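PDB 3WG9: redox-sensing transcriptional repressor rex from Thermoanaerobacter ethanolicus, which probably represses transcription in response to the cellular NADH/NAD(+) balance, acting as a homodimer that binds DNA through winged-helix domains and NAD(H) through Rossmann domains. Local coordinates for residues V30-L38 / Q62-L71; D148-A159 / I171-L182. All blocks are in the same frame, centred on the assembly; numbering follows the deposited sequence.

How the contacts relate
Contact 1 and contact 2 belong to the two different halves of a Rex subunit and follow one another along the chain. Contact 1 pairs strand 32-33 with strand 66-67 in the small antiparallel sheet of the N-terminal winged-helix domain. Contact 2 pairs strands 149-152 and 173-176, neighbours in the parallel sheet of the Rossmann domain. They share no strand or helix: their centres lie about 38 Å apart, their nearest atoms about 21 Å, on opposite sides of the chain's centre. The separation is consistent with a response to nucleotide that is relayed by domain rearrangement within the dimer, as thought for Rex proteins.

Contact 1: residues V30-L38 / Q62-L71; sequences VKRISSREL and QGYGYNVEEL
Lys-31 O is gripped twice: Val-68 N donates to it at 3.0 Å, standing above the carbonyl plane, and a water 2.7 Å from Lys-31 O donates as well while accepting from Glu-69 N. The carbonyl lies at the end of a two-stranded antiparallel ladder where strand 32-33 begins and helix 68-78 starts. There Ile-33 and Tyr-66 form the hydrogen-bonded pair, Tyr-66 N reaching Ile-33 O at 2.8 Å and Ile-33 N returning to Tyr-66 O at 2.9 Å, while Arg-32 and Asn-67 make the non-hydrogen-bonded pair. Strands 32-33 and 66-67 thus form the small sheet of the winged-helix fold.

On the Arg-32 side, the chain bends at chi3 (86°) and lays its guanidinium across the other strand, one face over Tyr-66 C. At its edge NH2 makes a weak but straight bond to Tyr-64 O (3.5 Å, 173°), and waters bridge NE to Tyr-64 O, NH1 to Asn-67 ND2 and NH2 to Gln-62 N, each through one weak leg. Asn-67 OD1 meanwhile caps helix 68-78 by accepting from Glu-70 N at 2.9 Å.

The other side is largely apolar. Ile-33 CG2 meets Val-68 CG2 at 4.1 Å, the two side chains crossing nearly at right angles, and Leu-38 CD2 touches Tyr-66 CE2. Having no side chain, Gly-65 can bring its CA to 3.9 Å from Ser-34 CA. Ile-33 and Leu-38 pack on Tyr-21 of helix 9-27 and Tyr-66 on Leu-53 of helix 46-54, so the sheet closes over these two helices of the predicted helix-turn-helix region.

Contact 2: residues D148-A159 / I171-L182; sequences DIGILCIPKDNA and IKAIWNFLPIDL
Phe-177 and Trp-175 meet with their rings turned steeply to one another: CE2 of Phe-177 stands 3.6 Å above one face of the indole, offset toward its rim, while Trp-175 CZ3 lies at the edge of the phenyl ring. Ile-151 fits beside both, its CD1 at the indole edge 4.0 Å from Trp-175 CE3 and its CG2 at the phenyl edge 3.7 Å from Phe-177 CE2. With CG2 anti to the backbone N and CG1 beside it (chi1 -56°), CD1 goes to the indole, while CG2 touches both rings, nearer Phe-177.

These groups sit on a beta-alpha-beta unit of the Rossmann fold, in which strands 149-152 and 173-176 run parallel, 20° apart, linked by helix 159-168. Gly-150 and Leu-152 turn both N and O toward 173-177, the shortest bonds being Trp-175 N to Gly-150 O and Leu-152 N to Trp-175 O, both 2.8 Å, while Ile-149 and Ile-151 bond to strand 85-90 on the other side. Past the strands Phe-177 N continues the pattern to Leu-152 O.

On the other face Leu-152 CG packs on Ile-174 CG2, and Leu-152 also reaches Thr-162 and Leu-166 of helix 159-168. The face bearing the rings is covered by helix 94-102 of the same chain and by the second subunit, whose Ser-198 OG bonds to Trp-175 NE1 and whose Tyr-102 OH bonds to Phe-177 O. Ile-154 and Phe-177 contact NADH in nucleotide-bound structures of this protein, so the C-terminal strand ends border the cofactor site.

Beyond them, the amide of Asn-176 fixes the following turn: OD1 accepts from Leu-178 N in an Asx turn, and ND2 donates to Ile-180 O at 2.8 Å, nearly in line with that carbonyl.

Contact 1: residues V30-L38 / Q62-L71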
loop_
_atom_site.group_PDB
_atom_site.type_symbol
_atom_site.label_atom_id
_atom_site.label_comp_id
_atom_site.label_asym_id
_atom_site.label_seq_id
_atom_site.Cartn_x
_atom_site.Cartn_y
_atom_site.Cartn_z
ATOM N N VAL B 30 -25.719 -5.323 -5.318
ATOM C CA VAL B 30 -26.055 -6.230 -4.212
ATOM C C VAL B 30 -26.696 -5.415 -3.084
ATOM O O VAL B 30 -26.058 -4.514 -2.516
ATOM C CB VAL B 30 -24.800 -6.954 -3.681
ATOM C CG1 VAL B 30 -25.163 -7.966 -2.568
ATOM C CG2 VAL B 30 -24.037 -7.619 -4.848
ATOM N N LYS B 31 -27.941 -5.740 -2.748
ATOM C CA LYS B 31 -28.709 -4.944 -1.801
ATOM C C LYS B 31 -28.268 -5.141 -0.340
ATOM O O LYS B 31 -28.247 -4.183 0.440
ATOM C CB LYS B 31 -30.229 -5.218 -1.929
ATOM C CG LYS B 31 -30.983 -4.173 -2.774
ATOM C CD LYS B 31 -30.102 -3.569 -3.871
ATOM C CE LYS B 31 -30.722 -2.311 -4.525
ATOM N NZ LYS B 31 -31.798 -2.559 -5.528
ATOM N N ARG B 32 -27.970 -6.381 0.031
ATOM C CA ARG B 32 -27.741 -6.703 1.426
ATOM C C ARG B 32 -26.538 -7.623 1.531
ATOM O O ARG B 32 -26.246 -8.362 0.597
ATOM C CB ARG B 32 -28.953 -7.412 2.024
ATOM C CG ARG B 32 -30.077 -6.494 2.490
ATOM C CD ARG B 32 -31.000 -7.212 3.497
ATOM N NE ARG B 32 -30.537 -7.129 4.892
ATOM C CZ ARG B 32 -30.570 -6.010 5.618
ATOM N NH1 ARG B 32 -31.021 -4.870 5.094
ATOM N NH2 ARG B 32 -30.156 -6.027 6.874
ATOM N N ILE B 33 -25.860 -7.609 2.672
ATOM C CA ILE B 33 -24.810 -8.590 2.892
ATOM C C ILE B 33 -24.894 -9.069 4.322
ATOM O O ILE B 33 -25.045 -8.271 5.237
ATOM C CB ILE B 33 -23.373 -8.027 2.575
ATOM C CG1 ILE B 33 -22.322 -9.114 2.827
ATOM C CG2 ILE B 33 -23.102 -6.789 3.380
ATOM C CD1 ILE B 33 -20.991 -8.850 2.147
ATOM N N SER B 34 -24.824 -10.381 4.500
ATOM C CA SER B 34 -24.957 -10.975 5.824
ATOM C C SER B 34 -23.645 -10.816 6.603
ATOM O O SER B 34 -22.558 -10.604 6.013
ATOM C CB SER B 34 -25.335 -12.453 5.678
ATOM O OG SER B 34 -24.201 -13.238 5.334
ATOM N N SER B 35 -23.735 -10.929 7.924
ATOM C CA SER B 35 -22.558 -10.819 8.800
ATOM C C SER B 35 -21.525 -11.900 8.495
ATOM O O SER B 35 -20.305 -11.648 8.503
ATOM C CB SER B 35 -22.978 -10.984 10.274
ATOM O OG SER B 35 -22.747 -9.774 10.967
ATOM N N ARG B 36 -21.997 -13.117 8.261
ATOM C CA ARG B 36 -21.036 -14.171 8.007
ATOM C C ARG B 36 -20.354 -13.965 6.628
ATOM O O ARG B 36 -19.155 -14.171 6.510
ATOM C CB ARG B 36 -21.636 -15.569 8.161
ATOM C CG ARG B 36 -22.613 -15.951 7.095
ATOM C CD ARG B 36 -22.884 -17.444 7.110
ATOM N NE ARG B 36 -21.658 -18.218 7.282
ATOM C CZ ARG B 36 -21.541 -19.514 7.011
ATOM N NH1 ARG B 36 -22.579 -20.209 6.547
ATOM N NH2 ARG B 36 -20.377 -20.124 7.207
ATOM N N GLU B 37 -21.099 -13.473 5.643
ATOM C CA GLU B 37 -20.557 -13.252 4.281
ATOM C C GLU B 37 -19.472 -12.167 4.338
ATOM O O GLU B 37 -18.375 -12.284 3.762
ATOM C CB GLU B 37 -21.665 -12.803 3.317
ATOM C CG GLU B 37 -22.864 -13.756 3.207
ATOM C CD GLU B 37 -23.936 -13.332 2.167
ATOM O OE1 GLU B 37 -24.058 -14.043 1.147
ATOM O OE2 GLU B 37 -24.674 -12.329 2.362
ATOM N N LEU B 38 -19.807 -11.099 5.040
ATOM C CA LEU B 38 -18.869 -10.024 5.250
ATOM C C LEU B 38 -17.617 -10.488 5.967
ATOM O O LEU B 38 -16.510 -10.233 5.515
ATOM C CB LEU B 38 -19.511 -8.829 5.938
ATOM C CG LEU B 38 -18.643 -7.584 6.026
ATOM C CD1 LEU B 38 -18.234 -7.035 4.595
ATOM C CD2 LEU B 38 -19.330 -6.486 6.858
ATOM N N GLN B 62 -30.910 -3.019 10.973
ATOM C CA GLN B 62 -32.147 -3.745 11.263
ATOM C C GLN B 62 -31.822 -5.222 11.124
ATOM O O GLN B 62 -31.085 -5.618 10.216
ATOM C CB GLN B 62 -33.225 -3.366 10.252
ATOM C CG GLN B 62 -34.510 -4.173 10.361
ATOM C CD GLN B 62 -34.983 -4.704 9.016
ATOM O OE1 GLN B 62 -35.958 -5.455 8.941
ATOM N NE2 GLN B 62 -34.280 -4.328 7.946
ATOM N N GLY B 63 -32.351 -6.034 12.028
ATOM C CA GLY B 63 -32.131 -7.476 11.980
ATOM C C GLY B 63 -30.665 -7.780 11.776
ATOM O O GLY B 63 -29.792 -7.023 12.232
ATOM N N TYR B 64 -30.386 -8.869 11.066
ATOM C CA TYR B 64 -28.997 -9.275 10.909
ATOM C C TYR B 64 -28.417 -9.017 9.520
ATOM O O TYR B 64 -29.145 -8.922 8.512
ATOM C CB TYR B 64 -28.769 -10.699 11.422
ATOM C CG TYR B 64 -29.170 -10.819 12.884
ATOM C CD1 TYR B 64 -28.889 -9.782 13.790
ATOM C CD2 TYR B 64 -29.846 -11.942 13.358
ATOM C CE1 TYR B 64 -29.287 -9.867 15.128
ATOM C CE2 TYR B 64 -30.232 -12.042 14.700
ATOM C CZ TYR B 64 -29.952 -11.004 15.580
ATOM O OH TYR B 64 -30.335 -11.107 16.908
ATOM N N GLY B 65 -27.104 -8.843 9.484
ATOM C CA GLY B 65 -26.475 -8.384 8.246
ATOM C C GLY B 65 -26.797 -6.925 8.001
ATOM O O GLY B 65 -27.394 -6.245 8.837
ATOM N N TYR B 66 -26.441 -6.458 6.811
ATOM C CA TYR B 66 -26.336 -5.040 6.559
ATOM C C TYR B 66 -26.949 -4.680 5.216
ATOM O O TYR B 66 -26.782 -5.400 4.231
ATOM C CB TYR B 66 -24.835 -4.667 6.516
ATOM C CG TYR B 66 -24.091 -4.956 7.813
ATOM C CD1 TYR B 66 -24.158 -4.068 8.876
ATOM C CD2 TYR B 66 -23.364 -6.139 7.977
ATOM C CE1 TYR B 66 -23.480 -4.333 10.043
ATOM C CE2 TYR B 66 -22.654 -6.386 9.143
ATOM C CZ TYR B 66 -22.753 -5.488 10.172
ATOM O OH TYR B 66 -22.152 -5.763 11.379
ATOM N N ASN B 67 -27.553 -3.513 5.160
ATOM C CA ASN B 67 -27.843 -2.879 3.889
ATOM C C ASN B 67 -26.527 -2.307 3.321
ATOM O O ASN B 67 -25.814 -1.551 3.994
ATOM C CB ASN B 67 -28.879 -1.750 4.083
ATOM C CG ASN B 67 -29.233 -1.069 2.789
ATOM O OD1 ASN B 67 -28.582 -0.116 2.388
ATOM N ND2 ASN B 67 -30.287 -1.557 2.111
ATOM N N VAL B 68 -26.204 -2.720 2.106
ATOM C CA VAL B 68 -24.951 -2.362 1.465
ATOM C C VAL B 68 -24.827 -0.863 1.311
ATOM O O VAL B 68 -23.814 -0.280 1.705
ATOM C CB VAL B 68 -24.839 -3.050 0.100
ATOM C CG1 VAL B 68 -23.718 -2.438 -0.736
ATOM C CG2 VAL B 68 -24.654 -4.538 0.272
ATOM N N GLU B 69 -25.845 -0.220 0.736
ATOM C CA GLU B 69 -25.722 1.190 0.404
ATOM C C GLU B 69 -25.578 2.016 1.676
ATOM O O GLU B 69 -24.851 3.011 1.701
ATOM C CB GLU B 69 -26.919 1.690 -0.419
ATOM C CG GLU B 69 -26.799 3.154 -0.886
ATOM C CD GLU B 69 -28.022 3.575 -1.712
ATOM O OE1 GLU B 69 -28.388 2.815 -2.644
ATOM O OE2 GLU B 69 -28.671 4.610 -1.394
ATOM N N GLU B 70 -26.298 1.637 2.731
ATOM C CA GLU B 70 -26.273 2.440 3.959
ATOM C C GLU B 70 -24.960 2.233 4.718
ATOM O O GLU B 70 -24.446 3.166 5.338
ATOM C CB GLU B 70 -27.450 2.074 4.878
ATOM C CG GLU B 70 -28.786 2.445 4.255
ATOM C CD GLU B 70 -29.970 2.361 5.228
ATOM O OE1 GLU B 70 -29.991 1.432 6.066
ATOM O OE2 GLU B 70 -30.873 3.239 5.135
ATOM N N LEU B 71 -24.469 1.001 4.720
ATOM C CA LEU B 71 -23.203 0.723 5.400
ATOM C C LEU B 71 -22.116 1.457 4.624
ATOM O O LEU B 71 -21.263 2.163 5.219
ATOM C CB LEU B 71 -22.945 -0.770 5.560
ATOM C CG LEU B 71 -21.591 -1.230 6.130
ATOM C CD1 LEU B 71 -21.231 -0.454 7.393
ATOM C CD2 LEU B 71 -21.508 -2.720 6.307
HETATM O O HOH W 1 -28.097 -1.728 -0.717
HETATM O O HOH W 2 -28.947 -9.866 5.252
HETATM O O HOH W 3 -30.462 -3.193 7.732
HETATM O O HOH W 4 -32.466 -3.533 3.445
#

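Contact 2: residues D148-A159 / I171-L182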
loop_
_atom_site.group_PDB
_atom_site.type_symbol
_atom_site.label_atom_id
_atom_site.label_comp_id
_atom_site.label_asym_id
_atom_site.label_seq_id
_atom_site.Cartn_x
_atom_site.Cartn_y
_atom_site.Cartn_z
ATOM N N ASP B 148 -3.464 20.721 3.275
ATOM C CA ASP B 148 -3.637 19.770 4.335
ATOM C C ASP B 148 -2.600 18.658 4.250
ATOM O O ASP B 148 -2.098 18.271 5.284
ATOM C CB ASP B 148 -5.038 19.169 4.246
ATOM C CG ASP B 148 -6.142 20.242 4.428
ATOM O OD1 ASP B 148 -6.055 20.971 5.434
ATOM O OD2 ASP B 148 -6.955 20.451 3.493
ATOM N N ILE B 149 -2.375 18.082 3.061
ATOM C CA ILE B 149 -1.617 16.814 2.946
ATOM C C ILE B 149 -0.422 17.046 2.013
ATOM O O ILE B 149 -0.608 17.627 0.947
ATOM C CB ILE B 149 -2.475 15.671 2.388
ATOM C CG1 ILE B 149 -3.716 15.400 3.275
ATOM C CG2 ILE B 149 -1.595 14.391 2.196
ATOM C CD1 ILE B 149 -4.769 14.443 2.580
ATOM N N GLY B 150 0.800 16.781 2.478
ATOM C CA GLY B 150 1.986 16.833 1.573
ATOM C C GLY B 150 2.311 15.367 1.219
ATOM O O GLY B 150 2.441 14.486 2.085
ATOM N N ILE B 151 2.366 15.061 -0.064
ATOM C CA ILE B 151 2.688 13.688 -0.485
ATOM C C ILE B 151 4.126 13.660 -0.954
ATOM O O ILE B 151 4.494 14.497 -1.818
ATOM C CB ILE B 151 1.780 13.318 -1.649
ATOM C CG1 ILE B 151 0.321 13.513 -1.212
ATOM C CG2 ILE B 151 2.132 11.863 -2.211
ATOM C CD1 ILE B 151 -0.735 13.341 -2.333
ATOM N N LEU B 152 4.953 12.767 -0.390
ATOM C CA LEU B 152 6.380 12.787 -0.638
ATOM C C LEU B 152 6.736 11.726 -1.656
ATOM O O LEU B 152 6.512 10.520 -1.393
ATOM C CB LEU B 152 7.236 12.576 0.636
ATOM C CG LEU B 152 7.156 13.542 1.820
ATOM C CD1 LEU B 152 8.127 13.025 2.918
ATOM C CD2 LEU B 152 7.529 14.977 1.420
ATOM N N CYS B 153 7.202 12.165 -2.829
ATOM C CA CYS B 153 7.574 11.236 -3.930
ATOM C C CYS B 153 8.991 11.587 -4.411
ATOM O O CYS B 153 9.282 11.660 -5.606
ATOM C CB CYS B 153 6.585 11.477 -5.067
ATOM S SG CYS B 153 4.890 10.958 -4.645
ATOM N N ILE B 154 9.839 11.991 -3.488
ATOM C CA ILE B 154 11.201 12.392 -3.853
ATOM C C ILE B 154 12.211 11.342 -3.438
ATOM O O ILE B 154 11.865 10.401 -2.712
ATOM C CB ILE B 154 11.571 13.681 -3.141
ATOM C CG1 ILE B 154 10.960 13.741 -1.736
ATOM C CG2 ILE B 154 11.145 14.876 -3.982
ATOM C CD1 ILE B 154 11.675 14.775 -0.942
ATOM N N PRO B 155 13.486 11.490 -3.857
ATOM C CA PRO B 155 14.458 10.493 -3.388
ATOM C C PRO B 155 14.711 10.632 -1.890
ATOM O O PRO B 155 14.381 11.655 -1.307
ATOM C CB PRO B 155 15.735 10.848 -4.168
ATOM C CG PRO B 155 15.358 11.868 -5.171
ATOM C CD PRO B 155 14.117 12.538 -4.682
ATOM N N LYS B 156 15.321 9.627 -1.263
ATOM C CA LYS B 156 15.634 9.698 0.185
ATOM C C LYS B 156 16.604 10.801 0.576
ATOM O O LYS B 156 16.584 11.294 1.713
ATOM C CB LYS B 156 16.204 8.364 0.635
ATOM C CG LYS B 156 15.364 7.194 0.160
ATOM C CD LYS B 156 16.033 5.895 0.551
ATOM C CE LYS B 156 17.545 6.018 0.414
ATOM N NZ LYS B 156 18.221 4.838 0.998
ATOM N N ASP B 157 17.447 11.180 -0.385
ATOM C CA ASP B 157 18.393 12.291 -0.267
ATOM C C ASP B 157 17.975 13.408 0.704
ATOM O O ASP B 157 18.368 13.397 1.867
ATOM C CB ASP B 157 18.707 12.876 -1.652
ATOM C CG ASP B 157 19.717 12.038 -2.430
ATOM O OD1 ASP B 157 20.933 12.260 -2.222
ATOM O OD2 ASP B 157 19.303 11.179 -3.255
ATOM N N ASN B 158 17.228 14.404 0.245
ATOM C CA ASN B 158 16.745 15.396 1.208
ATOM C C ASN B 158 15.269 15.197 1.642
ATOM O O ASN B 158 14.541 16.174 1.816
ATOM C CB ASN B 158 17.058 16.862 0.795
ATOM C CG ASN B 158 18.380 17.020 0.025
ATOM O OD1 ASN B 158 18.531 17.955 -0.773
ATOM N ND2 ASN B 158 19.331 16.117 0.248
ATOM N N ALA B 159 14.853 13.950 1.875
ATOM C CA ALA B 159 13.520 13.671 2.415
ATOM C C ALA B 159 13.158 14.131 3.836
ATOM O O ALA B 159 12.074 14.682 4.026
ATOM C CB ALA B 159 13.094 12.217 2.210
ATOM N N ILE B 171 1.929 22.073 7.694
ATOM C CA ILE B 171 1.240 20.916 7.069
ATOM C C ILE B 171 0.565 20.060 8.137
ATOM O O ILE B 171 1.048 19.946 9.271
ATOM C CB ILE B 171 2.237 20.038 6.202
ATOM C CG1 ILE B 171 1.463 19.287 5.107
ATOM C CG2 ILE B 171 3.004 19.007 7.046
ATOM C CD1 ILE B 171 1.252 20.138 3.940
ATOM N N LYS B 172 -0.562 19.433 7.807
ATOM C CA LYS B 172 -1.249 18.611 8.850
ATOM C C LYS B 172 -0.977 17.116 8.736
ATOM O O LYS B 172 -1.109 16.360 9.709
ATOM C CB LYS B 172 -2.774 18.806 8.822
ATOM C CG LYS B 172 -3.226 20.304 8.995
ATOM C CD LYS B 172 -4.787 20.341 8.962
ATOM C CE LYS B 172 -5.353 21.734 9.320
ATOM N NZ LYS B 172 -4.883 22.758 8.350
ATOM N N ALA B 173 -0.616 16.671 7.529
ATOM C CA ALA B 173 -0.350 15.252 7.300
ATOM C C ALA B 173 0.623 15.128 6.146
ATOM O O ALA B 173 0.614 15.974 5.207
ATOM C CB ALA B 173 -1.653 14.605 6.836
ATOM N N ILE B 174 1.360 14.019 6.187
ATOM C CA ILE B 174 2.290 13.648 5.156
ATOM C C ILE B 174 2.012 12.228 4.748
ATOM O O ILE B 174 1.895 11.306 5.601
ATOM C CB ILE B 174 3.761 13.758 5.688
ATOM C CG1 ILE B 174 4.086 15.270 5.820
ATOM C CG2 ILE B 174 4.732 13.084 4.686
ATOM C CD1 ILE B 174 5.466 15.541 6.457
ATOM N N TRP B 175 1.872 12.049 3.433
ATOM C CA TRP B 175 1.716 10.690 2.871
ATOM C C TRP B 175 3.049 10.345 2.208
ATOM O O TRP B 175 3.460 10.956 1.215
ATOM C CB TRP B 175 0.532 10.683 1.880
ATOM C CG TRP B 175 0.022 9.322 1.515
ATOM C CD1 TRP B 175 0.037 8.196 2.311
ATOM C CD2 TRP B 175 -0.619 8.944 0.303
ATOM N NE1 TRP B 175 -0.596 7.137 1.669
ATOM C CE2 TRP B 175 -0.981 7.565 0.420
ATOM C CE3 TRP B 175 -0.963 9.633 -0.858
ATOM C CZ2 TRP B 175 -1.571 6.857 -0.614
ATOM C CZ3 TRP B 175 -1.584 8.923 -1.899
ATOM C CH2 TRP B 175 -1.941 7.564 -1.737
ATOM N N ASN B 176 3.788 9.420 2.811
ATOM C CA ASN B 176 5.212 9.270 2.491
ATOM C C ASN B 176 5.428 8.002 1.631
ATOM O O ASN B 176 5.236 6.926 2.143
ATOM C CB ASN B 176 6.012 9.107 3.794
ATOM C CG ASN B 176 7.488 8.774 3.545
ATOM O OD1 ASN B 176 8.083 9.192 2.534
ATOM N ND2 ASN B 176 8.062 7.948 4.431
ATOM N N PHE B 177 5.815 8.139 0.367
ATOM C CA PHE B 177 6.111 6.968 -0.495
ATOM C C PHE B 177 7.551 6.443 -0.439
ATOM O O PHE B 177 7.878 5.461 -1.113
ATOM C CB PHE B 177 5.796 7.278 -1.942
ATOM C CG PHE B 177 4.332 7.205 -2.226
ATOM C CD1 PHE B 177 3.774 6.006 -2.672
ATOM C CD2 PHE B 177 3.518 8.265 -1.866
ATOM C CE1 PHE B 177 2.406 5.893 -2.903
ATOM C CE2 PHE B 177 2.139 8.175 -2.098
ATOM C CZ PHE B 177 1.593 6.987 -2.581
ATOM N N LEU B 178 8.408 7.130 0.300
ATOM C CA LEU B 178 9.794 6.707 0.353
ATOM C C LEU B 178 9.953 5.597 1.346
ATOM O O LEU B 178 9.393 5.675 2.440
ATOM C CB LEU B 178 10.738 7.826 0.745
ATOM C CG LEU B 178 10.539 9.330 0.568
ATOM C CD1 LEU B 178 11.958 9.899 0.421
ATOM C CD2 LEU B 178 9.608 9.814 -0.545
ATOM N N PRO B 179 10.808 4.618 1.004
ATOM C CA PRO B 179 10.957 3.407 1.778
ATOM C C PRO B 179 11.749 3.678 3.040
ATOM O O PRO B 179 12.527 2.827 3.434
ATOM C CB PRO B 179 11.769 2.500 0.837
ATOM C CG PRO B 179 12.642 3.446 0.075
ATOM C CD PRO B 179 11.764 4.682 -0.119
ATOM N N ILE B 180 11.531 4.820 3.677
ATOM C CA ILE B 180 12.144 5.180 4.958
ATOM C C ILE B 180 11.152 5.867 5.916
ATOM O O ILE B 180 10.322 6.656 5.496
ATOM C CB ILE B 180 13.297 6.127 4.691
ATOM C CG1 ILE B 180 14.522 5.306 4.277
ATOM C CG2 ILE B 180 13.582 7.026 5.887
ATOM C CD1 ILE B 180 15.626 6.171 3.719
ATOM N N ASP B 181 11.240 5.566 7.201
ATOM C CA ASP B 181 10.318 6.114 8.185
ATOM C C ASP B 181 10.755 7.482 8.773
ATOM O O ASP B 181 11.680 7.578 9.603
ATOM C CB ASP B 181 9.978 5.065 9.250
ATOM C CG ASP B 181 9.056 3.952 8.708
ATOM O OD1 ASP B 181 8.871 3.822 7.470
ATOM O OD2 ASP B 181 8.469 3.213 9.526
ATOM N N LEU B 182 10.048 8.528 8.331
ATOM C CA LEU B 182 10.346 9.937 8.666
ATOM C C LEU B 182 10.009 10.324 10.109
ATOM O O LEU B 182 9.192 9.677 10.723
ATOM C CB LEU B 182 9.598 10.864 7.709
ATOM C CG LEU B 182 9.972 10.642 6.249
ATOM C CD1 LEU B 182 9.110 11.549 5.423
ATOM C CD2 LEU B 182 11.446 10.889 5.962
#